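Local atomic coordinates of mannitol dehydrogenase (Pseudomonas fluorescens, PDB entry 1LJ8), a protein that probably catalyses the NAD-dependent interconversion of mannitol and fructose, binding the dinucleotide through a Rossmann domain. Residues Ala30-Gly35 with Arg125-Thr130; Arg39-Tyr44 with Ala227-Ile232; Ala43-Ala48 with Pro260-Val265; Arg231-Thr236 with Trp254-Glu259. One frame throughout, in Å; residues are numbered along the deposited sequence.

Contact 1. Residues Ala30-Gly35 with Arg125-Thr130; sequences AHIGVG and RIVSLT. With NAD (nicotinamide-adenine-dinucleotide), chain B.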
# COMPACT_ATOMS: atom_id res chain seq x y z
N ALA A 30 -5.50 16.13 5.86
CA ALA A 30 -4.12 15.96 6.30
C ALA A 30 -3.80 14.50 5.95
O ALA A 30 -4.47 13.55 6.44
CB ALA A 30 -3.95 16.18 7.81
N HIS A 31 -2.79 14.31 5.09
CA HIS A 31 -2.44 12.95 4.68
C HIS A 31 -1.16 12.43 5.28
O HIS A 31 -0.09 13.00 5.04
CB HIS A 31 -2.26 12.84 3.17
CG HIS A 31 -2.05 11.42 2.74
ND1 HIS A 31 -3.08 10.51 2.71
CD2 HIS A 31 -0.91 10.72 2.51
CE1 HIS A 31 -2.59 9.30 2.47
NE2 HIS A 31 -1.27 9.40 2.35
N ILE A 32 -1.26 11.34 6.04
CA ILE A 32 -0.06 10.78 6.65
C ILE A 32 0.55 9.70 5.75
O ILE A 32 -0.09 8.67 5.43
CB ILE A 32 -0.36 10.18 8.03
CG1 ILE A 32 -1.03 11.27 8.91
CG2 ILE A 32 0.98 9.68 8.68
CD1 ILE A 32 -1.41 10.74 10.33
N GLY A 33 1.81 9.94 5.36
CA GLY A 33 2.52 9.00 4.49
C GLY A 33 2.49 9.47 3.04
O GLY A 33 1.91 8.81 2.18
N VAL A 34 3.16 10.57 2.73
CA VAL A 34 3.10 11.05 1.35
C VAL A 34 4.15 10.31 0.51
O VAL A 34 5.32 10.70 0.51
CB VAL A 34 3.36 12.58 1.27
CG1 VAL A 34 3.30 13.07 -0.24
CG2 VAL A 34 2.29 13.32 2.12
N GLY A 35 3.72 9.26 -0.19
CA GLY A 35 4.63 8.52 -1.03
C GLY A 35 4.12 8.60 -2.46
O GLY A 35 3.60 9.66 -2.89
N ARG A 125 -10.63 18.22 8.01
CA ARG A 125 -11.83 17.41 8.27
C ARG A 125 -11.67 15.92 7.99
O ARG A 125 -12.54 15.13 8.36
CB ARG A 125 -13.02 17.97 7.44
CG ARG A 125 -13.57 19.33 7.96
CD ARG A 125 -14.16 20.16 6.81
NE ARG A 125 -13.09 20.81 6.08
CZ ARG A 125 -13.17 21.40 4.88
NH1 ARG A 125 -14.31 21.41 4.21
NH2 ARG A 125 -12.10 22.01 4.38
N ILE A 126 -10.56 15.57 7.34
CA ILE A 126 -10.25 14.16 7.06
C ILE A 126 -8.75 13.99 7.29
O ILE A 126 -7.96 14.85 6.84
CB ILE A 126 -10.51 13.79 5.56
CG1 ILE A 126 -12.02 13.77 5.27
CG2 ILE A 126 -9.92 12.38 5.27
CD1 ILE A 126 -12.30 13.83 3.75
N VAL A 127 -8.37 12.94 8.02
CA VAL A 127 -6.95 12.55 8.18
C VAL A 127 -6.90 11.22 7.39
O VAL A 127 -7.52 10.22 7.78
CB VAL A 127 -6.54 12.30 9.66
CG1 VAL A 127 -5.06 11.75 9.72
CG2 VAL A 127 -6.60 13.65 10.42
N SER A 128 -6.19 11.22 6.26
CA SER A 128 -6.06 10.04 5.44
C SER A 128 -4.71 9.37 5.65
O SER A 128 -3.73 10.01 6.09
CB SER A 128 -6.29 10.38 3.97
OG SER A 128 -5.47 11.46 3.58
N LEU A 129 -4.65 8.08 5.31
CA LEU A 129 -3.45 7.30 5.54
C LEU A 129 -2.93 6.43 4.41
O LEU A 129 -3.71 5.72 3.76
CB LEU A 129 -3.70 6.31 6.72
CG LEU A 129 -4.39 6.79 8.03
CD1 LEU A 129 -4.75 5.57 8.95
CD2 LEU A 129 -3.43 7.78 8.76
N THR A 130 -1.61 6.50 4.15
CA THR A 130 -0.97 5.42 3.38
C THR A 130 0.30 5.19 4.24
O THR A 130 1.39 5.70 3.96
CB THR A 130 -0.59 5.71 1.91
OG1 THR A 130 0.14 6.91 1.81
CG2 THR A 130 -1.88 5.81 1.04
PA NAD B . 6.16 4.70 -0.60
O1A NAD B . 7.29 3.89 -0.20
O2A NAD B . 6.21 5.67 -1.73
O5B NAD B . 5.63 5.56 0.64
C5B NAD B . 5.31 4.89 1.90
C4B NAD B . 5.00 6.12 2.79
O4B NAD B . 4.59 5.58 4.11
C3B NAD B . 6.23 7.02 3.16
O3B NAD B . 5.73 8.36 3.26
C2B NAD B . 6.69 6.44 4.51
O2B NAD B . 7.44 7.36 5.29
C1B NAD B . 5.35 6.16 5.17
N9A NAD B . 5.37 5.22 6.24
C8A NAD B . 5.94 3.97 6.35
N7A NAD B . 5.70 3.40 7.51
C5A NAD B . 4.94 4.34 8.19
C6A NAD B . 4.39 4.27 9.48
N6A NAD B . 4.48 3.23 10.31
N1A NAD B . 3.68 5.37 9.94
C2A NAD B . 3.51 6.51 9.15
N3A NAD B . 4.03 6.59 7.86
C4A NAD B . 4.74 5.47 7.44
O3 NAD B . 4.97 3.67 -0.83
PN NAD B . 3.65 3.76 -1.75
O1N NAD B . 3.93 3.15 -3.05
O2N NAD B . 3.20 5.16 -1.73
O5D NAD B . 2.66 2.79 -1.01
C5D NAD B . 2.21 3.17 0.28
C4D NAD B . 1.04 2.33 0.56
O4D NAD B . -0.12 2.64 -0.24
C3D NAD B . 1.20 0.77 0.46
O3D NAD B . 1.90 0.22 1.57
C2D NAD B . -0.22 0.28 0.25
O2D NAD B . -0.87 0.04 1.49
C1D NAD B . -0.88 1.44 -0.54
N1N NAD B . -0.95 1.21 -2.00
C2N NAD B . 0.14 1.29 -2.89
C3N NAD B . -0.08 0.96 -4.20
C7N NAD B . 1.11 1.01 -5.18
O7N NAD B . 0.94 0.52 -6.30
N7N NAD B . 2.28 1.49 -4.81
C4N NAD B . -1.41 0.51 -4.67
C5N NAD B . -2.49 0.48 -3.73
C6N NAD B . -2.28 0.83 -2.37
O HOH W 1 1.60 7.22 -0.70
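Strands 27-32 and 126-129 run side by side and parallel in the Rossmann sheet, joined by four backbone hydrogen bonds that begin at Ala30 N to Ile126 O and close with Thr130 N to Ile32 O, nearly straight at 170°. The tight part centres on His31. Its CG lies anti to the backbone N (chi1 -174°), and the ring is gripped at its edge by two hydroxyls: ND1 pairs with Ser128 OG at 2.7 Å and NE2 with Thr130 OG1 at 2.9 Å, which fixes its rotation. On the opposite face of the sheet, Ile32 CD1 touches both Val127 CG1 (3.8 Å) and Leu129 CD2 (3.9 Å). Toward the cofactor the two segments part, and NAD and a water come between them. Val34 and Gly35 no longer meet 125-130, and the water links Gly35 N, Thr130 OG1 and NAD O2N. Strand 59-64 flanks 27-32 on its other side, strand 185-188 lies beyond 126-129, and helix 36-40 brings the His38 ring to stack on His31.

Contact 2. Residues Arg39-Tyr44 with Ala227-Ile232; sequences RAHQAY and AMVDRI. With NAD (nicotinamide-adenine-dinucleotide), chain B.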
# COMPACT_ATOMS: atom_id res chain seq x y z
N ARG A 39 -0.13 10.18 -3.98
CA ARG A 39 -0.08 11.19 -5.02
C ARG A 39 -0.75 10.76 -6.32
O ARG A 39 -1.34 11.61 -7.03
CB ARG A 39 1.40 11.56 -5.30
CG ARG A 39 2.07 12.16 -4.02
CD ARG A 39 3.38 12.85 -4.42
NE ARG A 39 4.34 11.85 -4.92
CZ ARG A 39 5.31 12.12 -5.80
NH1 ARG A 39 5.45 13.37 -6.26
NH2 ARG A 39 6.14 11.14 -6.22
N ALA A 40 -0.64 9.49 -6.66
CA ALA A 40 -1.23 8.98 -7.92
C ALA A 40 -2.71 8.68 -7.80
O ALA A 40 -3.38 8.49 -8.84
CB ALA A 40 -0.50 7.68 -8.34
N HIS A 41 -3.21 8.65 -6.58
CA HIS A 41 -4.59 8.23 -6.34
C HIS A 41 -5.41 9.28 -5.62
O HIS A 41 -6.14 10.00 -6.27
CB HIS A 41 -4.53 6.88 -5.58
CG HIS A 41 -5.86 6.20 -5.41
ND1 HIS A 41 -6.63 6.38 -4.29
CD2 HIS A 41 -6.53 5.34 -6.22
CE1 HIS A 41 -7.74 5.66 -4.41
NE2 HIS A 41 -7.71 5.02 -5.57
N GLN A 42 -5.29 9.41 -4.30
CA GLN A 42 -6.11 10.44 -3.64
C GLN A 42 -5.81 11.86 -4.10
O GLN A 42 -6.74 12.66 -4.31
CB GLN A 42 -5.94 10.40 -2.10
CG GLN A 42 -6.27 9.03 -1.46
CD GLN A 42 -5.01 8.21 -1.26
OE1 GLN A 42 -4.14 8.59 -0.46
NE2 GLN A 42 -4.88 7.10 -2.00
N ALA A 43 -4.53 12.23 -4.23
CA ALA A 43 -4.24 13.61 -4.67
C ALA A 43 -4.70 13.79 -6.14
O ALA A 43 -5.12 14.89 -6.55
CB ALA A 43 -2.73 13.91 -4.54
N TYR A 44 -4.59 12.72 -6.92
CA TYR A 44 -5.02 12.74 -8.32
C TYR A 44 -6.55 13.06 -8.40
O TYR A 44 -6.97 13.97 -9.12
CB TYR A 44 -4.74 11.36 -8.92
CG TYR A 44 -5.41 11.10 -10.26
CD1 TYR A 44 -4.93 11.69 -11.43
CD2 TYR A 44 -6.54 10.29 -10.33
CE1 TYR A 44 -5.59 11.46 -12.67
CE2 TYR A 44 -7.20 10.06 -11.55
CZ TYR A 44 -6.70 10.66 -12.71
OH TYR A 44 -7.33 10.42 -13.91
N ALA A 227 -12.34 1.00 2.25
CA ALA A 227 -12.23 1.34 0.83
C ALA A 227 -11.46 0.30 0.07
O ALA A 227 -10.67 -0.44 0.62
CB ALA A 227 -11.49 2.72 0.64
N MSE A 228 -11.72 0.27 -1.24
CA MSE A 228 -10.92 -0.51 -2.13
C MSE A 228 -10.17 0.56 -2.93
O MSE A 228 -10.81 1.39 -3.59
CB MSE A 228 -11.76 -1.29 -3.10
CG MSE A 228 -10.85 -2.29 -3.71
SE MSE A 228 -10.50 -1.75 -5.44
CE MSE A 228 -11.76 -3.01 -5.73
N VAL A 229 -8.84 0.59 -2.86
CA VAL A 229 -8.06 1.60 -3.57
C VAL A 229 -7.17 0.88 -4.55
O VAL A 229 -6.51 -0.11 -4.19
CB VAL A 229 -7.24 2.45 -2.55
CG1 VAL A 229 -8.27 3.16 -1.59
CG2 VAL A 229 -6.24 1.58 -1.77
N ASP A 230 -7.14 1.34 -5.81
CA ASP A 230 -6.39 0.56 -6.77
C ASP A 230 -5.72 1.44 -7.84
O ASP A 230 -6.42 2.15 -8.54
CB ASP A 230 -7.39 -0.40 -7.45
CG ASP A 230 -6.71 -1.53 -8.24
OD1 ASP A 230 -5.49 -1.60 -8.22
OD2 ASP A 230 -7.42 -2.36 -8.90
N ARG A 231 -4.39 1.40 -7.91
CA ARG A 231 -3.66 2.08 -8.99
C ARG A 231 -2.19 1.71 -8.82
O ARG A 231 -1.56 2.13 -7.84
CB ARG A 231 -3.81 3.62 -9.01
CG ARG A 231 -3.09 4.19 -10.27
CD ARG A 231 -3.30 5.70 -10.42
NE ARG A 231 -3.44 5.97 -11.85
CZ ARG A 231 -3.76 7.15 -12.37
NH1 ARG A 231 -3.96 8.20 -11.59
NH2 ARG A 231 -3.99 7.23 -13.70
N ILE A 232 -1.67 0.90 -9.74
CA ILE A 232 -0.28 0.44 -9.66
C ILE A 232 0.63 1.65 -9.79
O ILE A 232 0.61 2.38 -10.79
CB ILE A 232 0.01 -0.63 -10.72
CG1 ILE A 232 -0.78 -1.92 -10.35
CG2 ILE A 232 1.50 -0.95 -10.77
CD1 ILE A 232 -0.93 -2.89 -11.60
PA NAD B . 6.16 4.70 -0.60
O1A NAD B . 7.29 3.89 -0.20
O2A NAD B . 6.21 5.67 -1.73
O5B NAD B . 5.63 5.56 0.64
C5B NAD B . 5.31 4.89 1.90
C4B NAD B . 5.00 6.12 2.79
O4B NAD B . 4.59 5.58 4.11
C3B NAD B . 6.23 7.02 3.16
O3B NAD B . 5.73 8.36 3.26
C2B NAD B . 6.69 6.44 4.51
O2B NAD B . 7.44 7.36 5.29
C1B NAD B . 5.35 6.16 5.17
N9A NAD B . 5.37 5.22 6.24
C8A NAD B . 5.94 3.97 6.35
N7A NAD B . 5.70 3.40 7.51
C5A NAD B . 4.94 4.34 8.19
C6A NAD B . 4.39 4.27 9.48
N6A NAD B . 4.48 3.23 10.31
N1A NAD B . 3.68 5.37 9.94
C2A NAD B . 3.51 6.51 9.15
N3A NAD B . 4.03 6.59 7.86
C4A NAD B . 4.74 5.47 7.44
O3 NAD B . 4.97 3.67 -0.83
PN NAD B . 3.65 3.76 -1.75
O1N NAD B . 3.93 3.15 -3.05
O2N NAD B . 3.20 5.16 -1.73
O5D NAD B . 2.66 2.79 -1.01
C5D NAD B . 2.21 3.17 0.28
C4D NAD B . 1.04 2.33 0.56
O4D NAD B . -0.12 2.64 -0.24
C3D NAD B . 1.20 0.77 0.46
O3D NAD B . 1.90 0.22 1.57
C2D NAD B . -0.22 0.28 0.25
O2D NAD B . -0.87 0.04 1.49
C1D NAD B . -0.88 1.44 -0.54
N1N NAD B . -0.95 1.21 -2.00
C2N NAD B . 0.14 1.29 -2.89
C3N NAD B . -0.08 0.96 -4.20
C7N NAD B . 1.11 1.01 -5.18
O7N NAD B . 0.94 0.52 -6.30
N7N NAD B . 2.28 1.49 -4.81
C4N NAD B . -1.41 0.51 -4.67
C5N NAD B . -2.49 0.48 -3.73
C6N NAD B . -2.28 0.83 -2.37
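The backbone breaks its helical course at His41, between helices 36-40 and 42-50 of the Rossmann domain, and there comes within 6.8 Å, CA to CA, of Arg231, just past the end of strand 227-230. Arg231 carries the contact. Its chain leaves with CG anti to the backbone N and bends at chi3 (-143°), so that NH1 reaches two partners at once. Arg231 NH1 donates to Ala40 O at 2.8 Å, in the plane of both the carbonyl and the guanidinium. Arg231 NH1 also sits 3.4 Å above the centre of the Tyr44 ring in a cation-pi contact, the guanidinium plane turned 67° from the ring. NH2 forms a salt bridge with Glu87, so the buried charge has a counterion. His41 is held differently: Gln42 NE2 donates to His41 ND1 at 3.0 Å, and His41 NE2 is bonded to Gln263 O, a pattern consistent with a neutral ring protonated at NE2. His41 CE1 packs crosswise on Val229 CB, 3.7 Å away. The CG2 branch of Val229, in the crowded position between N and the carbonyl carbon, lies 4.1 Å from C6N of the NAD nicotinamide.

Contact 3. Residues Ala43-Ala48 with Pro260-Val265; sequences AYYTDA and PFVQWV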
# COMPACT_ATOMS: atom_id res chain seq x y z
N ALA A 43 -4.53 12.23 -4.23
CA ALA A 43 -4.24 13.61 -4.67
C ALA A 43 -4.70 13.79 -6.14
O ALA A 43 -5.12 14.89 -6.55
CB ALA A 43 -2.73 13.91 -4.54
N TYR A 44 -4.59 12.72 -6.92
CA TYR A 44 -5.02 12.74 -8.32
C TYR A 44 -6.55 13.06 -8.40
O TYR A 44 -6.97 13.97 -9.12
CB TYR A 44 -4.74 11.36 -8.92
CG TYR A 44 -5.41 11.10 -10.26
CD1 TYR A 44 -4.93 11.69 -11.43
CD2 TYR A 44 -6.54 10.29 -10.33
CE1 TYR A 44 -5.59 11.46 -12.67
CE2 TYR A 44 -7.20 10.06 -11.55
CZ TYR A 44 -6.70 10.66 -12.71
OH TYR A 44 -7.33 10.42 -13.91
N TYR A 45 -7.38 12.30 -7.68
CA TYR A 45 -8.83 12.57 -7.75
C TYR A 45 -9.20 13.93 -7.18
O TYR A 45 -10.08 14.60 -7.67
CB TYR A 45 -9.61 11.50 -6.99
CG TYR A 45 -9.75 10.17 -7.71
CD1 TYR A 45 -9.08 9.03 -7.26
CD2 TYR A 45 -10.64 10.04 -8.79
CE1 TYR A 45 -9.29 7.78 -7.84
CE2 TYR A 45 -10.88 8.80 -9.37
CZ TYR A 45 -10.20 7.67 -8.89
OH TYR A 45 -10.42 6.43 -9.44
N THR A 46 -8.51 14.35 -6.12
CA THR A 46 -8.83 15.64 -5.54
C THR A 46 -8.47 16.78 -6.51
O THR A 46 -9.21 17.74 -6.65
CB THR A 46 -8.10 15.79 -4.19
OG1 THR A 46 -8.47 14.67 -3.35
CG2 THR A 46 -8.51 17.10 -3.54
N ASP A 47 -7.37 16.63 -7.23
CA ASP A 47 -6.93 17.62 -8.21
C ASP A 47 -7.96 17.60 -9.35
O ASP A 47 -8.35 18.68 -9.85
CB ASP A 47 -5.51 17.24 -8.73
CG ASP A 47 -5.05 18.10 -9.91
OD1 ASP A 47 -4.47 19.17 -9.65
OD2 ASP A 47 -5.26 17.69 -11.09
N ALA A 48 -8.42 16.42 -9.74
CA ALA A 48 -9.41 16.32 -10.84
C ALA A 48 -10.70 17.08 -10.46
O ALA A 48 -11.31 17.76 -11.30
CB ALA A 48 -9.73 14.84 -11.17
N PRO A 260 -2.41 3.75 -16.30
CA PRO A 260 -3.60 4.53 -16.68
C PRO A 260 -4.82 4.13 -15.84
O PRO A 260 -5.62 4.99 -15.46
CB PRO A 260 -3.83 4.15 -18.17
CG PRO A 260 -2.54 3.58 -18.63
CD PRO A 260 -1.83 3.01 -17.43
N PHE A 261 -4.97 2.85 -15.57
CA PHE A 261 -6.11 2.37 -14.78
C PHE A 261 -6.08 2.98 -13.35
O PHE A 261 -5.01 3.09 -12.75
CB PHE A 261 -6.09 0.86 -14.61
CG PHE A 261 -7.25 0.33 -13.79
CD1 PHE A 261 -8.51 0.21 -14.35
CD2 PHE A 261 -7.07 0.00 -12.45
CE1 PHE A 261 -9.61 -0.24 -13.57
CE2 PHE A 261 -8.16 -0.44 -11.66
CZ PHE A 261 -9.41 -0.56 -12.21
N VAL A 262 -7.25 3.32 -12.83
CA VAL A 262 -7.37 3.85 -11.46
C VAL A 262 -8.81 3.66 -10.98
O VAL A 262 -9.78 3.85 -11.74
CB VAL A 262 -6.95 5.36 -11.41
CG1 VAL A 262 -7.81 6.21 -12.32
CG2 VAL A 262 -6.97 5.88 -9.95
N GLN A 263 -8.96 3.24 -9.74
CA GLN A 263 -10.31 3.04 -9.22
C GLN A 263 -10.31 3.31 -7.71
O GLN A 263 -9.30 3.12 -7.03
CB GLN A 263 -10.78 1.59 -9.51
CG GLN A 263 -12.21 1.32 -9.05
CD GLN A 263 -12.74 -0.02 -9.58
OE1 GLN A 263 -11.97 -0.95 -9.82
NE2 GLN A 263 -14.06 -0.14 -9.72
N TRP A 264 -11.44 3.77 -7.20
CA TRP A 264 -11.58 4.04 -5.76
C TRP A 264 -13.05 3.76 -5.43
O TRP A 264 -13.92 4.41 -5.99
CB TRP A 264 -11.29 5.53 -5.49
CG TRP A 264 -11.11 5.89 -4.04
CD1 TRP A 264 -11.21 5.07 -2.96
CD2 TRP A 264 -10.77 7.19 -3.55
NE1 TRP A 264 -10.93 5.79 -1.80
CE2 TRP A 264 -10.66 7.09 -2.14
CE3 TRP A 264 -10.53 8.43 -4.16
CZ2 TRP A 264 -10.32 8.19 -1.33
CZ3 TRP A 264 -10.19 9.54 -3.36
CH2 TRP A 264 -10.08 9.41 -1.95
N VAL A 265 -13.30 2.78 -4.58
CA VAL A 265 -14.66 2.53 -4.14
C VAL A 265 -14.60 2.76 -2.62
O VAL A 265 -13.77 2.15 -1.94
CB VAL A 265 -15.10 1.11 -4.43
CG1 VAL A 265 -16.62 1.02 -4.02
CG2 VAL A 265 -14.90 0.77 -5.93
O HOH W 2 -11.87 6.32 -11.62
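Helix 42-50 lies against strand 263-266 of the small mixed sheet in the Rossmann domain, and Tyr45 spans most of the interface. With CG anti to its carbonyl carbon (chi1 -77°), Tyr45 slides past Trp264, whose side chain runs in the opposite direction, and Tyr45 CD1 meets Trp264 CE3 at 3.5 Å. The two six-membered rings are oblique, their planes at 42° and centroids 5.6 Å apart. Farther out, Tyr45 and Val262 meet tip to tip: Val262 CG2, anti to the backbone N, lies 3.5 Å from Tyr45 OH. Val262 CG1 lies 4.0 Å from Tyr44 CE2. No direct hydrogen bond crosses the contact. Instead a water in the plane of the Tyr45 ring sits 2.6 Å from Tyr45 OH and donates to Val262 O at 3.2 Å. His41, edge-to-face with Tyr45, and Trp277, meeting Trp264, extend the aromatic cluster. The whole is a helix packed on a sheet, as in alpha/beta folds, here through an aromatic cluster.

Contact 4. Residues Arg231-Thr236 with Trp254-Glu259; sequences RITPMT and WPVVCE. With NAD (nicotinamide-adenine-dinucleotide), chain B.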
# COMPACT_ATOMS: atom_id res chain seq x y z
N ARG A 231 -4.39 1.40 -7.91
CA ARG A 231 -3.66 2.08 -8.99
C ARG A 231 -2.19 1.71 -8.82
O ARG A 231 -1.56 2.13 -7.84
CB ARG A 231 -3.81 3.62 -9.01
CG ARG A 231 -3.09 4.19 -10.27
CD ARG A 231 -3.30 5.70 -10.42
NE ARG A 231 -3.44 5.97 -11.85
CZ ARG A 231 -3.76 7.15 -12.37
NH1 ARG A 231 -3.96 8.20 -11.59
NH2 ARG A 231 -3.99 7.23 -13.70
N ILE A 232 -1.67 0.90 -9.74
CA ILE A 232 -0.28 0.44 -9.66
C ILE A 232 0.63 1.65 -9.79
O ILE A 232 0.61 2.38 -10.79
CB ILE A 232 0.01 -0.63 -10.72
CG1 ILE A 232 -0.78 -1.92 -10.35
CG2 ILE A 232 1.50 -0.95 -10.77
CD1 ILE A 232 -0.93 -2.89 -11.60
N THR A 233 1.46 1.82 -8.77
CA THR A 233 2.31 3.01 -8.68
C THR A 233 3.74 2.60 -8.33
O THR A 233 4.09 2.38 -7.16
CB THR A 233 1.72 3.99 -7.59
OG1 THR A 233 0.34 4.32 -7.93
CG2 THR A 233 2.58 5.30 -7.51
N PRO A 234 4.58 2.46 -9.33
CA PRO A 234 5.98 2.07 -9.10
C PRO A 234 6.74 3.15 -8.28
O PRO A 234 6.23 4.28 -8.10
CB PRO A 234 6.57 2.01 -10.51
CG PRO A 234 5.34 1.70 -11.41
CD PRO A 234 4.24 2.53 -10.78
N MSE A 235 7.96 2.81 -7.87
CA MSE A 235 8.86 3.76 -7.21
C MSE A 235 9.41 4.65 -8.32
O MSE A 235 9.58 4.20 -9.47
CB MSE A 235 10.04 3.05 -6.52
CG MSE A 235 9.59 1.98 -5.55
SE MSE A 235 11.18 1.26 -4.66
CE MSE A 235 11.95 0.32 -6.21
N THR A 236 9.65 5.92 -8.01
CA THR A 236 10.20 6.80 -9.02
C THR A 236 11.71 6.60 -9.00
O THR A 236 12.42 7.17 -8.22
CB THR A 236 9.84 8.26 -8.72
OG1 THR A 236 8.42 8.42 -8.92
CG2 THR A 236 10.62 9.23 -9.67
N TRP A 254 10.82 14.81 -8.31
CA TRP A 254 10.11 13.61 -7.79
C TRP A 254 8.72 13.47 -8.38
O TRP A 254 7.69 13.72 -7.73
CB TRP A 254 10.03 13.68 -6.24
CG TRP A 254 9.55 12.41 -5.53
CD1 TRP A 254 9.88 11.12 -5.83
CD2 TRP A 254 8.62 12.35 -4.44
NE1 TRP A 254 9.20 10.25 -4.99
CE2 TRP A 254 8.42 10.99 -4.13
CE3 TRP A 254 7.93 13.32 -3.71
CZ2 TRP A 254 7.55 10.57 -3.10
CZ3 TRP A 254 7.06 12.92 -2.70
CH2 TRP A 254 6.88 11.56 -2.41
N PRO A 255 8.67 13.10 -9.65
CA PRO A 255 7.34 12.93 -10.25
C PRO A 255 6.76 11.61 -9.71
O PRO A 255 7.46 10.85 -9.05
CB PRO A 255 7.64 12.83 -11.74
CG PRO A 255 9.02 12.15 -11.79
CD PRO A 255 9.77 12.82 -10.59
N VAL A 256 5.47 11.36 -9.95
CA VAL A 256 4.89 10.06 -9.56
C VAL A 256 4.53 9.37 -10.88
O VAL A 256 4.01 10.01 -11.80
CB VAL A 256 3.64 10.19 -8.65
CG1 VAL A 256 2.44 10.89 -9.38
CG2 VAL A 256 3.19 8.74 -8.20
N VAL A 257 4.89 8.09 -11.01
CA VAL A 257 4.56 7.35 -12.23
C VAL A 257 3.49 6.32 -11.85
O VAL A 257 3.49 5.80 -10.72
CB VAL A 257 5.81 6.61 -12.83
CG1 VAL A 257 6.79 7.65 -13.42
CG2 VAL A 257 6.50 5.76 -11.79
N CYS A 258 2.59 6.01 -12.79
CA CYS A 258 1.50 5.09 -12.45
C CYS A 258 0.84 4.62 -13.74
O CYS A 258 1.05 5.22 -14.80
CB CYS A 258 0.43 5.82 -11.60
SG CYS A 258 -0.23 7.38 -12.33
N GLU A 259 0.09 3.52 -13.65
CA GLU A 259 -0.63 3.01 -14.81
C GLU A 259 -1.85 3.87 -15.10
O GLU A 259 -2.29 4.63 -14.26
CB GLU A 259 -1.11 1.58 -14.54
CG GLU A 259 -2.05 1.52 -13.36
CD GLU A 259 -2.70 0.16 -13.12
OE1 GLU A 259 -3.11 -0.05 -11.97
OE2 GLU A 259 -2.85 -0.67 -14.05
PA NAD B . 6.16 4.70 -0.60
O1A NAD B . 7.29 3.89 -0.20
O2A NAD B . 6.21 5.67 -1.73
O5B NAD B . 5.63 5.56 0.64
C5B NAD B . 5.31 4.89 1.90
C4B NAD B . 5.00 6.12 2.79
O4B NAD B . 4.59 5.58 4.11
C3B NAD B . 6.23 7.02 3.16
O3B NAD B . 5.73 8.36 3.26
C2B NAD B . 6.69 6.44 4.51
O2B NAD B . 7.44 7.36 5.29
C1B NAD B . 5.35 6.16 5.17
N9A NAD B . 5.37 5.22 6.24
C8A NAD B . 5.94 3.97 6.35
N7A NAD B . 5.70 3.40 7.51
C5A NAD B . 4.94 4.34 8.19
C6A NAD B . 4.39 4.27 9.48
N6A NAD B . 4.48 3.23 10.31
N1A NAD B . 3.68 5.37 9.94
C2A NAD B . 3.51 6.51 9.15
N3A NAD B . 4.03 6.59 7.86
C4A NAD B . 4.74 5.47 7.44
O3 NAD B . 4.97 3.67 -0.83
PN NAD B . 3.65 3.76 -1.75
O1N NAD B . 3.93 3.15 -3.05
O2N NAD B . 3.20 5.16 -1.73
O5D NAD B . 2.66 2.79 -1.01
C5D NAD B . 2.21 3.17 0.28
C4D NAD B . 1.04 2.33 0.56
O4D NAD B . -0.12 2.64 -0.24
C3D NAD B . 1.20 0.77 0.46
O3D NAD B . 1.90 0.22 1.57
C2D NAD B . -0.22 0.28 0.25
O2D NAD B . -0.87 0.04 1.49
C1D NAD B . -0.88 1.44 -0.54
N1N NAD B . -0.95 1.21 -2.00
C2N NAD B . 0.14 1.29 -2.89
C3N NAD B . -0.08 0.96 -4.20
C7N NAD B . 1.11 1.01 -5.18
O7N NAD B . 0.94 0.52 -6.30
N7N NAD B . 2.28 1.49 -4.81
C4N NAD B . -1.41 0.51 -4.67
C5N NAD B . -2.49 0.48 -3.73
C6N NAD B . -2.28 0.83 -2.37
O HOH W 3 6.18 6.98 -8.49
O HOH W 4 9.26 7.06 -5.44
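The loop 231-236 and the segment 254-259 run roughly antiparallel, their end-to-end directions 145° apart, and come closest where the CA atoms of Thr233 and Cys258 lie 4.4 Å from each other. Beside that point Ile232 is held through both its backbone polar atoms. Its O accepts from Glu259 N at 3.1 Å, while its N donates to the carboxylate of the same residue, Glu259 OE1, at 2.8 Å and almost straight (173°). Glu259 CG occupies the crowded position between N and the carbonyl carbon, and the extended chain beyond it brings OE1 back along Ile232; the carboxylate also forms a salt bridge with Arg361. Glu259 O receives Arg231 NE at 3.0 Å, nearly along the C=O axis, plus a weak bond from NH2, and Cys258 SG sits 3.5 Å above the guanidinium plane, over its centre. At the far end, Thr236 OG1 donates to Pro255 O at 2.6 Å, and a water joins that hydroxyl to Pro234 O and Val257 N. Val257 O, by contrast, is buried without a polar partner, under Thr233 CG2 and Pro234 CD. Thr233 turns its backbone to the cofactor: N donates to NAD O7N at 2.8 Å and O accepts from NAD N7N at 3.1 Å, the paired main-chain recognition of a carboxamide that marks this as the nicotinamide end of the NAD site.

Along the chain, contacts 1, 2 and 3 all start from the run 30-48 and reach to successively later partners, while contact 4 nests inside the long loop closed by contact 3. Contacts 2 and 3 are nearest, with centres about 5 Å apart: they share helix 42-50, and their partner strands, 227-230 and 263-266, are neighbours in the small sheet. Contact 4 joins contact 2 at Arg231 and Ile232. Contacts 1 and 4 lie about 18 Å apart between centres, yet both reach the seven-stranded sheet, contact 4 through its outermost strand 256-258, and, with contact 2, touch NAD. Segments far apart in the Rossmann domain thus line one dinucleotide site, while contact 3 packs behind.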